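Glycolipid-binding domain-containing protein (Pseudomonas aeruginosa, PDB 2H1T) is of unknown function but probably binds glycolipids or takes part in their metabolism. Local coordinates at residues L78-D81 and H85-D88; R51-W54 and L60-A63; G124-I129 and L157-E162; D102-P107 and M144-T149. One frame throughout, in Å; residues are numbered along the deposited sequence.

Contact 1 of 4, residues L78-D81 and H85-D88; sequences LLAD and HWQD
W86 CG lies anti to its own carbonyl carbon (chi1 -66°), which carries the indole back beneath A80 of the partner strand, while D81, its CG between the backbone N and the carbonyl carbon (chi1 69°), turns its carboxylate onto H85. Both pairs belong to an antiparallel beta hairpin that joins strand 72-80 to the short strand 86-88, an outermost strand of its six-stranded sheet within the chain. L79 and Q87 are the hydrogen-bonded pair: L79 N gives an almost straight bond to Q87 O (2.8 Å), and Q87 N returns one to L79 O (2.8 Å). Their side chains share a face, with L79 CB 4.0 Å from Q87 CG. On the other face A80 and W86 form a non-hydrogen-bonded pair, and A80 CB sits over the six-membered ring of W86, 3.5 Å from its centroid, in a CH-pi contact. L78 CB comes instead to the edge of the same indole, 4.1 Å from W86 CZ3. L132 of strand 126-135 packs on both L78 and W86, and W86 NE1 is bonded to C100 O. Toward the turn, D81 N donates to H85 O and the carboxylate answers with both oxygens. D81 OD1, also bonded to R83 N, takes H85 N from above the carboxylate plane (3.0 Å); D81 OD2 receives H85 ND1 on its syn side at 2.7 Å, lying in the imidazole plane.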
loop_
_atom_site.group_PDB
_atom_site.type_symbol
_atom_site.label_atom_id
_atom_site.label_comp_id
_atom_site.label_asym_id
_atom_site.label_seq_id
_atom_site.Cartn_x
_atom_site.Cartn_y
_atom_site.Cartn_z
ATOM N N LEU A 78 -20.311 9.424 -6.493
ATOM C CA LEU A 78 -20.885 10.765 -6.610
ATOM C C LEU A 78 -21.212 11.084 -8.060
ATOM O O LEU A 78 -20.484 10.687 -8.992
ATOM C CB LEU A 78 -19.880 11.820 -6.073
ATOM C CG LEU A 78 -19.531 11.753 -4.592
ATOM C CD1 LEU A 78 -18.412 12.680 -4.288
ATOM C CD2 LEU A 78 -20.786 12.072 -3.719
ATOM N N LEU A 79 -22.375 11.711 -8.238
ATOM C CA LEU A 79 -22.780 12.251 -9.528
ATOM C C LEU A 79 -22.917 13.770 -9.374
ATOM O O LEU A 79 -23.378 14.255 -8.361
ATOM C CB LEU A 79 -24.088 11.615 -10.039
ATOM C CG LEU A 79 -24.041 10.214 -10.692
ATOM C CD1 LEU A 79 -25.448 9.635 -10.914
ATOM C CD2 LEU A 79 -23.290 10.159 -12.032
ATOM N N ALA A 80 -22.483 14.508 -10.389
ATOM C CA ALA A 80 -22.609 15.968 -10.419
ATOM C C ALA A 80 -23.196 16.378 -11.771
ATOM O O ALA A 80 -22.848 15.804 -12.790
ATOM C CB ALA A 80 -21.265 16.651 -10.215
ATOM N N ASP A 81 -24.051 17.398 -11.783
ATOM C CA ASP A 81 -24.665 17.827 -13.059
ATOM C C ASP A 81 -23.819 18.762 -13.932
ATOM O O ASP A 81 -24.244 19.118 -15.045
ATOM C CB ASP A 81 -26.081 18.381 -12.847
ATOM C CG ASP A 81 -26.122 19.694 -12.105
ATOM O OD1 ASP A 81 -25.092 20.169 -11.621
ATOM O OD2 ASP A 81 -27.222 20.288 -12.064
ATOM N N HIS A 85 -24.642 20.820 -8.718
ATOM C CA HIS A 85 -25.638 20.010 -7.992
ATOM C C HIS A 85 -25.214 18.563 -7.974
ATOM O O HIS A 85 -24.924 17.966 -9.004
ATOM C CB HIS A 85 -27.044 20.164 -8.590
ATOM C CG HIS A 85 -27.404 21.587 -8.858
ATOM N ND1 HIS A 85 -27.329 22.148 -10.115
ATOM C CD2 HIS A 85 -27.775 22.582 -8.022
ATOM C CE1 HIS A 85 -27.645 23.426 -10.044
ATOM N NE2 HIS A 85 -27.935 23.710 -8.788
ATOM N N TRP A 86 -25.161 18.012 -6.769
ATOM C CA TRP A 86 -24.586 16.688 -6.563
ATOM C C TRP A 86 -25.564 15.698 -6.078
ATOM O O TRP A 86 -26.551 16.030 -5.407
ATOM C CB TRP A 86 -23.473 16.789 -5.541
ATOM C CG TRP A 86 -22.315 17.614 -6.060
ATOM C CD1 TRP A 86 -22.286 18.974 -6.225
ATOM C CD2 TRP A 86 -21.065 17.118 -6.541
ATOM N NE1 TRP A 86 -21.064 19.350 -6.726
ATOM C CE2 TRP A 86 -20.309 18.228 -6.957
ATOM C CE3 TRP A 86 -20.508 15.841 -6.669
ATOM C CZ2 TRP A 86 -19.030 18.092 -7.488
ATOM C CZ3 TRP A 86 -19.213 15.714 -7.163
ATOM C CH2 TRP A 86 -18.499 16.837 -7.571
ATOM N N GLN A 87 -25.275 14.436 -6.348
ATOM C CA GLN A 87 -26.048 13.401 -5.702
ATOM C C GLN A 87 -25.241 12.157 -5.561
ATOM O O GLN A 87 -24.172 12.023 -6.173
ATOM C CB GLN A 87 -27.339 13.135 -6.427
ATOM C CG GLN A 87 -27.213 12.712 -7.837
ATOM C CD GLN A 87 -28.572 12.699 -8.505
ATOM O OE1 GLN A 87 -29.104 11.644 -8.815
ATOM N NE2 GLN A 87 -29.162 13.873 -8.679
ATOM N N ASP A 88 -25.729 11.262 -4.716
ATOM C CA ASP A 88 -25.055 9.983 -4.504
ATOM C C ASP A 88 -25.451 8.990 -5.563
ATOM O O ASP A 88 -26.325 9.272 -6.383
ATOM C CB ASP A 88 -25.287 9.432 -3.079
ATOM C CG ASP A 88 -26.753 8.999 -2.793
ATOM O OD1 ASP A 88 -27.612 8.942 -3.703
ATOM O OD2 ASP A 88 -27.058 8.724 -1.604
#

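Contact 2 of 4, residues R51-W54 and L60-A63; sequences RLRW and LREA
E62 OE1 accepts two bonds from the guanidinium edge of R53, one from R53 NH2 at 3.1 Å and a longer one from R53 NE at 3.3 Å. The oxygen lies in the guanidinium plane, yet the carboxylate stands nearly upright to it, the two planes 85° apart. R53 NE meets the anti lone pair of E62 OE1, whereas R53 NH2 comes from above the carboxylate plane. The bend of R53 at chi3 (63°) swings the guanidinium across to this position from an otherwise extended chain. The other oxygen, E62 OE2, is bonded to H77 NE2 on the next strand, so both carboxylate oxygens are engaged; R51 NH1 stays nearby, beyond salt-bridge range, and would add to the positive field around them.

In the backbone R53 O is gripped twice, by R61 N at 2.8 Å and by E62 N at 3.1 Å, and R53 N closes the pair with a bond to E62 O. Two residues thus face one: this is a classic beta bulge in the antiparallel hairpin of strands 45-54 and 60-69, and it shifts the register by one before W54 meets L60. On the face of L52 and A63 the packing is tight, with L52 CD2 only 3.4 Å from A63 CB. L60 CD1 lies 3.9 Å from L52 CB, and I103 of strand 102-106 covers L60 and A63.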
loop_
_atom_site.group_PDB
_atom_site.type_symbol
_atom_site.label_atom_id
_atom_site.label_comp_id
_atom_site.label_asym_id
_atom_site.label_seq_id
_atom_site.Cartn_x
_atom_site.Cartn_y
_atom_site.Cartn_z
ATOM N N ARG A 51 -12.069 6.548 -10.142
ATOM C CA ARG A 51 -12.295 6.928 -11.528
ATOM C C ARG A 51 -13.087 8.211 -11.552
ATOM O O ARG A 51 -14.100 8.318 -10.853
ATOM C CB ARG A 51 -13.015 5.792 -12.277
ATOM C CG ARG A 51 -13.441 6.170 -13.733
ATOM C CD ARG A 51 -14.189 5.043 -14.471
ATOM N NE ARG A 51 -15.401 4.581 -13.782
ATOM C CZ ARG A 51 -16.618 5.128 -13.886
ATOM N NH1 ARG A 51 -16.839 6.216 -14.642
ATOM N NH2 ARG A 51 -17.631 4.581 -13.214
ATOM N N LEU A 52 -12.619 9.172 -12.343
ATOM C CA LEU A 52 -13.333 10.422 -12.578
ATOM C C LEU A 52 -13.724 10.542 -14.033
ATOM O O LEU A 52 -13.006 10.089 -14.931
ATOM C CB LEU A 52 -12.482 11.640 -12.173
ATOM C CG LEU A 52 -11.882 11.600 -10.763
ATOM C CD1 LEU A 52 -10.995 12.846 -10.529
ATOM C CD2 LEU A 52 -12.990 11.437 -9.711
ATOM N N ARG A 53 -14.891 11.138 -14.259
ATOM C CA ARG A 53 -15.371 11.388 -15.603
ATOM C C ARG A 53 -15.893 12.817 -15.636
ATOM O O ARG A 53 -16.587 13.253 -14.717
ATOM C CB ARG A 53 -16.444 10.374 -15.997
ATOM C CG ARG A 53 -17.075 10.614 -17.375
ATOM C CD ARG A 53 -18.118 9.533 -17.775
ATOM N NE ARG A 53 -19.259 9.522 -16.859
ATOM C CZ ARG A 53 -20.270 10.385 -16.896
ATOM N NH1 ARG A 53 -20.305 11.350 -17.802
ATOM N NH2 ARG A 53 -21.256 10.292 -16.020
ATOM N N TRP A 54 -15.561 13.539 -16.699
ATOM C CA TRP A 54 -15.938 14.971 -16.815
ATOM C C TRP A 54 -16.490 15.251 -18.188
ATOM O O TRP A 54 -16.433 14.373 -19.052
ATOM C CB TRP A 54 -14.731 15.857 -16.546
ATOM C CG TRP A 54 -13.526 15.514 -17.324
ATOM C CD1 TRP A 54 -13.150 16.043 -18.517
ATOM C CD2 TRP A 54 -12.514 14.551 -16.968
ATOM N NE1 TRP A 54 -11.969 15.482 -18.931
ATOM C CE2 TRP A 54 -11.539 14.588 -17.987
ATOM C CE3 TRP A 54 -12.288 13.735 -15.837
ATOM C CZ2 TRP A 54 -10.390 13.795 -17.954
ATOM C CZ3 TRP A 54 -11.125 12.958 -15.794
ATOM C CH2 TRP A 54 -10.208 12.968 -16.866
ATOM N N LEU A 60 -16.635 18.102 -13.705
ATOM C CA LEU A 60 -16.829 16.774 -13.206
ATOM C C LEU A 60 -18.298 16.335 -13.317
ATOM O O LEU A 60 -19.194 17.086 -12.922
ATOM C CB LEU A 60 -16.399 16.666 -11.742
ATOM C CG LEU A 60 -16.300 15.214 -11.287
ATOM C CD1 LEU A 60 -15.031 14.537 -11.762
ATOM C CD2 LEU A 60 -16.368 15.166 -9.831
ATOM N N ARG A 61 -18.529 15.140 -13.863
ATOM C CA ARG A 61 -19.879 14.540 -13.951
ATOM C C ARG A 61 -20.028 13.301 -13.070
ATOM O O ARG A 61 -21.123 13.051 -12.530
ATOM C CB ARG A 61 -20.274 14.245 -15.421
ATOM C CG ARG A 61 -20.249 15.496 -16.351
ATOM C CD ARG A 61 -21.157 16.685 -15.801
ATOM N NE ARG A 61 -22.483 16.138 -15.471
ATOM C CZ ARG A 61 -23.493 15.952 -16.334
ATOM N NH1 ARG A 61 -23.384 16.278 -17.602
ATOM N NH2 ARG A 61 -24.624 15.393 -15.911
ATOM N N GLU A 62 -18.971 12.495 -12.943
ATOM C CA GLU A 62 -19.023 11.311 -12.079
ATOM C C GLU A 62 -17.697 11.030 -11.372
ATOM O O GLU A 62 -16.601 11.238 -11.936
ATOM C CB GLU A 62 -19.477 10.099 -12.899
ATOM C CG GLU A 62 -19.908 8.876 -12.109
ATOM C CD GLU A 62 -20.596 7.829 -13.003
ATOM O OE1 GLU A 62 -20.462 7.913 -14.276
ATOM O OE2 GLU A 62 -21.289 6.945 -12.436
ATOM N N ALA A 63 -17.797 10.551 -10.143
ATOM C CA ALA A 63 -16.624 10.087 -9.422
ATOM C C ALA A 63 -16.962 8.784 -8.678
ATOM O O ALA A 63 -17.984 8.699 -8.033
ATOM C CB ALA A 63 -16.157 11.167 -8.456
#

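Contact 3 of 4, residues G124-I129 and L157-E162; sequences GQRAEI and LYENLE
R126 reaches across to E159 from two strands away. Its CB rests beside T149 of the intervening strand 142-152. With CG anti to the backbone N (chi1 169°) and the chain straight as far as NE, the side chain runs out over that strand, touching A147 as well as T149. At NE it makes a weak bond to E128 OE2 (3.4 Å), from its own strand. CZ then divides the tip between two carboxylates. R126 NH2 donates to the same E128 OE2 at 3.0 Å, and this oxygen sits in the guanidinium plane. R126 NH1 turns the other way and forms a short salt bridge with E159 OE2 (2.7 Å), approaching on the syn side of that oxygen, which is tilted from the guanidinium plane; the E159 carboxylate stands 85° to it.

The second hydrogen of R126 NH2 goes to a water 2.7 Å away, which in turn donates to E159 OE1. That oxygen also has K167 NZ as a partner, so E159 is flanked by two positive side chains, which would be expected to favour its ionised form. L161 closes the cluster from the loop end: its CD2 lies 3.9 Å from R126 NH2, and its CD1 packs 3.6 Å from E128 CD, the two side chains crossing at about a right angle. Around L161 the chain turns: N160 OD1 accepts E162 N in an Asx turn. Together R126, E128 and E159 form a salt-bridge network that links strands 126-135 and 155-160 across the strand 142-152 between them in the mixed beta-sheet.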
loop_
_atom_site.group_PDB
_atom_site.type_symbol
_atom_site.label_atom_id
_atom_site.label_comp_id
_atom_site.label_asym_id
_atom_site.label_seq_id
_atom_site.Cartn_x
_atom_site.Cartn_y
_atom_site.Cartn_z
ATOM N N GLY A 124 -2.210 36.386 -14.884
ATOM C CA GLY A 124 -2.478 37.368 -13.894
ATOM C C GLY A 124 -3.861 37.188 -13.350
ATOM O O GLY A 124 -4.186 37.797 -12.341
ATOM N N GLN A 125 -4.657 36.332 -13.984
ATOM C CA GLN A 125 -6.065 36.202 -13.616
ATOM C C GLN A 125 -6.263 35.291 -12.445
ATOM O O GLN A 125 -5.767 34.182 -12.451
ATOM C CB GLN A 125 -6.860 35.648 -14.789
ATOM C CG GLN A 125 -8.343 35.838 -14.704
ATOM C CD GLN A 125 -9.065 35.236 -15.914
ATOM O OE1 GLN A 125 -8.452 34.922 -16.948
ATOM N NE2 GLN A 125 -10.368 35.017 -15.759
ATOM N N ARG A 126 -7.075 35.745 -11.491
ATOM C CA ARG A 126 -7.397 35.001 -10.293
ATOM C C ARG A 126 -8.846 34.520 -10.350
ATOM O O ARG A 126 -9.748 35.235 -10.825
ATOM C CB ARG A 126 -7.174 35.911 -9.072
ATOM C CG ARG A 126 -7.718 35.384 -7.766
ATOM C CD ARG A 126 -7.721 36.464 -6.695
ATOM N NE ARG A 126 -8.138 35.920 -5.391
ATOM C CZ ARG A 126 -7.321 35.389 -4.484
ATOM N NH1 ARG A 126 -6.022 35.333 -4.713
ATOM N NH2 ARG A 126 -7.815 34.907 -3.338
ATOM N N ALA A 127 -9.075 33.304 -9.870
ATOM C CA ALA A 127 -10.433 32.800 -9.637
ATOM C C ALA A 127 -10.563 32.175 -8.256
ATOM O O ALA A 127 -9.670 31.454 -7.790
ATOM C CB ALA A 127 -10.816 31.787 -10.684
ATOM N N GLU A 128 -11.690 32.424 -7.597
ATOM C CA GLU A 128 -11.983 31.719 -6.387
ATOM C C GLU A 128 -13.053 30.663 -6.708
ATOM O O GLU A 128 -14.044 30.954 -7.384
ATOM C CB GLU A 128 -12.416 32.677 -5.290
ATOM C CG GLU A 128 -11.486 33.894 -5.142
ATOM C CD GLU A 128 -11.695 34.656 -3.850
ATOM O OE1 GLU A 128 -12.809 34.561 -3.297
ATOM O OE2 GLU A 128 -10.768 35.369 -3.381
ATOM N N ILE A 129 -12.839 29.442 -6.229
ATOM C CA ILE A 129 -13.709 28.334 -6.555
ATOM C C ILE A 129 -14.178 27.702 -5.254
ATOM O O ILE A 129 -13.631 27.989 -4.182
ATOM C CB ILE A 129 -13.017 27.280 -7.484
ATOM C CG1 ILE A 129 -11.983 26.455 -6.701
ATOM C CG2 ILE A 129 -12.319 27.958 -8.680
ATOM C CD1 ILE A 129 -11.451 25.258 -7.418
ATOM N N LEU A 157 -0.578 29.804 -9.017
ATOM C CA LEU A 157 -0.641 29.983 -7.567
ATOM C C LEU A 157 -1.924 29.407 -6.995
ATOM O O LEU A 157 -3.038 29.843 -7.335
ATOM C CB LEU A 157 -0.490 31.441 -7.189
ATOM C CG LEU A 157 -0.512 31.784 -5.695
ATOM C CD1 LEU A 157 0.755 31.259 -5.002
ATOM C CD2 LEU A 157 -0.686 33.257 -5.535
ATOM N N TYR A 158 -1.758 28.418 -6.127
ATOM C CA TYR A 158 -2.874 27.768 -5.451
ATOM C C TYR A 158 -2.946 28.378 -4.031
ATOM O O TYR A 158 -1.923 28.573 -3.398
ATOM C CB TYR A 158 -2.688 26.222 -5.365
ATOM C CG TYR A 158 -3.692 25.664 -4.391
ATOM C CD1 TYR A 158 -4.999 25.392 -4.796
ATOM C CD2 TYR A 158 -3.377 25.546 -3.020
ATOM C CE1 TYR A 158 -5.954 24.952 -3.834
ATOM C CE2 TYR A 158 -4.312 25.168 -2.087
ATOM C CZ TYR A 158 -5.604 24.877 -2.503
ATOM O OH TYR A 158 -6.522 24.451 -1.542
ATOM N N GLU A 159 -4.133 28.678 -3.531
ATOM C CA GLU A 159 -4.330 29.114 -2.143
ATOM C C GLU A 159 -5.562 28.457 -1.487
ATOM O O GLU A 159 -6.642 28.411 -2.078
ATOM C CB GLU A 159 -4.523 30.627 -2.070
ATOM C CG GLU A 159 -3.460 31.449 -2.788
ATOM C CD GLU A 159 -3.750 32.927 -2.805
ATOM O OE1 GLU A 159 -3.432 33.617 -1.800
ATOM O OE2 GLU A 159 -4.274 33.404 -3.836
ATOM N N ASN A 160 -5.407 28.016 -0.248
ATOM C CA ASN A 160 -6.554 27.721 0.610
ATOM C C ASN A 160 -7.245 29.008 1.042
ATOM O O ASN A 160 -6.579 29.964 1.496
ATOM C CB ASN A 160 -6.093 26.992 1.873
ATOM C CG ASN A 160 -7.238 26.726 2.858
ATOM O OD1 ASN A 160 -7.538 27.560 3.742
ATOM N ND2 ASN A 160 -7.863 25.555 2.732
ATOM N N LEU A 161 -8.567 29.010 0.976
ATOM C CA LEU A 161 -9.321 30.158 1.454
ATOM C C LEU A 161 -10.037 29.904 2.765
ATOM O O LEU A 161 -10.764 30.778 3.231
ATOM C CB LEU A 161 -10.283 30.677 0.375
ATOM C CG LEU A 161 -9.694 31.142 -0.951
ATOM C CD1 LEU A 161 -10.763 31.816 -1.815
ATOM C CD2 LEU A 161 -8.573 32.090 -0.759
ATOM N N GLU A 162 -9.839 28.765 3.422
ATOM C CA GLU A 162 -10.661 28.509 4.622
ATOM C C GLU A 162 -10.026 28.877 5.961
ATOM O O GLU A 162 -10.715 28.859 6.993
ATOM C CB GLU A 162 -11.167 27.065 4.677
ATOM C CG GLU A 162 -11.973 26.633 3.488
ATOM C CD GLU A 162 -13.429 27.053 3.515
ATOM O OE1 GLU A 162 -13.964 27.386 4.588
ATOM O OE2 GLU A 162 -14.066 27.029 2.447
HETATM O O HOH W 1 -5.970 34.862 -1.344
#

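Contact 4 of 4, residues D102-P107 and M144-T149; sequences DIDIWP and MRQAYT
Q146 points its amide nitrogen NE2 at one oxygen of the D104 carboxylate, and this one meeting makes the whole contact. Q146 NE2 donates to D104 OD2 at 2.9 Å in a reasonably straight bond (N-H...O angle 155°). D104 OD2 accepts through its anti lone pair, on the side away from OD1. The two flat groups do not stack: carboxylate and amide planes are 75° apart, and D104 OD2 lies tilted from the amide plane. Beyond CG the glutamine is extended, which spans the gap between backbones whose nearest CA atoms, those of D104 and M144, are 9.0 Å apart. With CG anti to the backbone N (chi1 178°), D104 turns its carboxylate toward it.

That gap is filled by strand 126-135, which lies between the two segments, parallel to strand 102-106 and antiparallel to strand 142-152. The Q146 side chain packs on A131 of this middle strand and also touches Y158 of strand 155-160, on the other side of its own strand. The second carboxylate oxygen, D104 OD1, has a weak bond to T111 OG1, while I105 N bonds to the same hydroxyl, so T111 may help to position the aspartate. The C-terminal end of strand 102-106, with P107 just after it, reaches the dimer interface, where W106 and P107 meet W14 of the second subunit. A bound methylpentanediol, probably from the crystallisation liquor, lies about 5 Å from the D104 side chain, so this polar bridge over one strand of the mixed sheet borders a small-molecule site that may mark a pocket.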
loop_
_atom_site.group_PDB
_atom_site.type_symbol
_atom_site.label_atom_id
_atom_site.label_comp_id
_atom_site.label_asym_id
_atom_site.label_seq_id
_atom_site.Cartn_x
_atom_site.Cartn_y
_atom_site.Cartn_z
ATOM N N ASP A 102 -15.731 21.245 -9.051
ATOM C CA ASP A 102 -14.511 20.446 -9.154
ATOM C C ASP A 102 -14.341 19.637 -7.858
ATOM O O ASP A 102 -14.784 20.059 -6.768
ATOM C CB ASP A 102 -13.266 21.296 -9.388
ATOM C CG ASP A 102 -13.491 22.387 -10.383
ATOM O OD1 ASP A 102 -13.627 22.100 -11.616
ATOM O OD2 ASP A 102 -13.573 23.541 -9.918
ATOM N N ILE A 103 -13.711 18.490 -8.003
ATOM C CA ILE A 103 -13.295 17.659 -6.878
ATOM C C ILE A 103 -11.794 17.914 -6.637
ATOM O O ILE A 103 -11.046 18.199 -7.572
ATOM C CB ILE A 103 -13.580 16.151 -7.152
ATOM C CG1 ILE A 103 -15.034 15.829 -6.831
ATOM C CG2 ILE A 103 -12.748 15.227 -6.287
ATOM C CD1 ILE A 103 -15.375 14.316 -6.985
ATOM N N ASP A 104 -11.396 17.833 -5.374
ATOM C CA ASP A 104 -9.998 17.858 -4.951
ATOM C C ASP A 104 -9.816 16.660 -4.013
ATOM O O ASP A 104 -10.436 16.577 -2.943
ATOM C CB ASP A 104 -9.688 19.182 -4.252
ATOM C CG ASP A 104 -8.255 19.276 -3.730
ATOM O OD1 ASP A 104 -7.469 18.280 -3.808
ATOM O OD2 ASP A 104 -7.906 20.374 -3.207
ATOM N N ILE A 105 -8.992 15.721 -4.446
ATOM C CA ILE A 105 -8.728 14.480 -3.691
ATOM C C ILE A 105 -7.367 14.702 -3.067
ATOM O O ILE A 105 -6.431 15.053 -3.778
ATOM C CB ILE A 105 -8.587 13.253 -4.637
ATOM C CG1 ILE A 105 -9.912 12.890 -5.338
ATOM C CG2 ILE A 105 -8.085 12.050 -3.842
ATOM C CD1 ILE A 105 -9.739 12.189 -6.678
ATOM N N TRP A 106 -7.247 14.427 -1.770
ATOM C CA TRP A 106 -5.936 14.300 -1.075
ATOM C C TRP A 106 -5.721 12.804 -0.859
ATOM O O TRP A 106 -6.640 12.104 -0.437
ATOM C CB TRP A 106 -5.917 15.017 0.302
ATOM C CG TRP A 106 -4.734 14.620 1.136
ATOM C CD1 TRP A 106 -4.668 13.635 2.117
ATOM C CD2 TRP A 106 -3.399 15.148 1.028
ATOM N NE1 TRP A 106 -3.366 13.523 2.589
ATOM C CE2 TRP A 106 -2.580 14.445 1.950
ATOM C CE3 TRP A 106 -2.815 16.120 0.214
ATOM C CZ2 TRP A 106 -1.219 14.712 2.094
ATOM C CZ3 TRP A 106 -1.452 16.387 0.365
ATOM C CH2 TRP A 106 -0.679 15.683 1.294
ATOM N N PRO A 107 -4.504 12.315 -1.079
ATOM C CA PRO A 107 -3.328 12.999 -1.603
ATOM C C PRO A 107 -3.123 12.797 -3.095
ATOM O O PRO A 107 -2.523 11.800 -3.516
ATOM C CB PRO A 107 -2.202 12.327 -0.815
ATOM C CG PRO A 107 -2.668 10.963 -0.576
ATOM C CD PRO A 107 -4.155 10.966 -0.569
HETATM N N MSE A 144 -14.920 23.234 0.082
HETATM C CA MSE A 144 -13.740 24.015 0.477
HETATM C C MSE A 144 -13.437 25.126 -0.533
HETATM O O MSE A 144 -13.320 24.865 -1.738
HETATM C CB MSE A 144 -12.507 23.126 0.623
HETATM C CG MSE A 144 -11.313 23.867 1.087
HETATM SE SE MSE A 144 -9.780 22.762 1.004
HETATM C CE MSE A 144 -10.190 21.700 2.553
ATOM N N ARG A 145 -13.342 26.346 -0.025
ATOM C CA ARG A 145 -13.034 27.517 -0.827
ATOM C C ARG A 145 -11.536 27.551 -1.147
ATOM O O ARG A 145 -10.703 27.386 -0.265
ATOM C CB ARG A 145 -13.480 28.796 -0.107
ATOM C CG ARG A 145 -15.011 28.953 -0.033
ATOM C CD ARG A 145 -15.460 30.081 0.878
ATOM N NE ARG A 145 -14.835 31.338 0.478
ATOM C CZ ARG A 145 -13.982 32.047 1.211
ATOM N NH1 ARG A 145 -13.670 31.703 2.460
ATOM N NH2 ARG A 145 -13.474 33.157 0.695
ATOM N N GLN A 146 -11.229 27.733 -2.428
ATOM C CA GLN A 146 -9.860 27.707 -2.924
ATOM C C GLN A 146 -9.694 28.847 -3.905
ATOM O O GLN A 146 -10.664 29.313 -4.469
ATOM C CB GLN A 146 -9.568 26.395 -3.622
ATOM C CG GLN A 146 -9.757 25.174 -2.749
ATOM C CD GLN A 146 -9.431 23.891 -3.441
ATOM O OE1 GLN A 146 -9.252 23.843 -4.673
ATOM N NE2 GLN A 146 -9.283 22.830 -2.648
ATOM N N ALA A 147 -8.457 29.276 -4.139
ATOM C CA ALA A 147 -8.195 30.195 -5.252
ATOM C C ALA A 147 -7.060 29.704 -6.137
ATOM O O ALA A 147 -6.078 29.086 -5.656
ATOM C CB ALA A 147 -7.890 31.601 -4.751
ATOM N N TYR A 148 -7.219 29.977 -7.424
ATOM C CA TYR A 148 -6.175 29.771 -8.415
ATOM C C TYR A 148 -5.860 31.080 -9.145
ATOM O O TYR A 148 -6.758 31.799 -9.610
ATOM C CB TYR A 148 -6.616 28.719 -9.441
ATOM C CG TYR A 148 -6.581 27.277 -8.995
ATOM C CD1 TYR A 148 -7.552 26.765 -8.126
ATOM C CD2 TYR A 148 -5.643 26.399 -9.524
ATOM C CE1 TYR A 148 -7.525 25.386 -7.730
ATOM C CE2 TYR A 148 -5.610 25.056 -9.148
ATOM C CZ TYR A 148 -6.545 24.575 -8.247
ATOM O OH TYR A 148 -6.500 23.253 -7.883
ATOM N N THR A 149 -4.563 31.391 -9.245
ATOM C CA THR A 149 -4.117 32.476 -10.073
ATOM C C THR A 149 -3.095 31.987 -11.104
ATOM O O THR A 149 -2.098 31.345 -10.743
ATOM C CB THR A 149 -3.556 33.600 -9.174
ATOM O OG1 THR A 149 -4.556 33.933 -8.175
ATOM C CG2 THR A 149 -3.193 34.810 -9.996
#

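Contacts 1 and 2 lie on two hairpins of one antiparallel sheet, joined through the neighbouring strands 60-69 and 72-80, their centres 10 Å apart: A80 O lies 2.7 Å from R61 NE, and L78 N is 2.9 Å from A63 O. Contacts 3 and 4, centres 9 Å apart, share the mixed sheet and alternate along the chain; E162 OE2 approaches R145 N at 2.7 Å. I103 connects the two sheets: I103 CG1 lies 3.7 Å from W86 CH2 of contact 1 and I103 CD1 3.6 Å from A63 CB of contact 2. A methylpentanediol, probably from the crystallisation liquor, is hydrogen-bonded to Y158 OH in contact 3, and such a molecule also lies near contact 4.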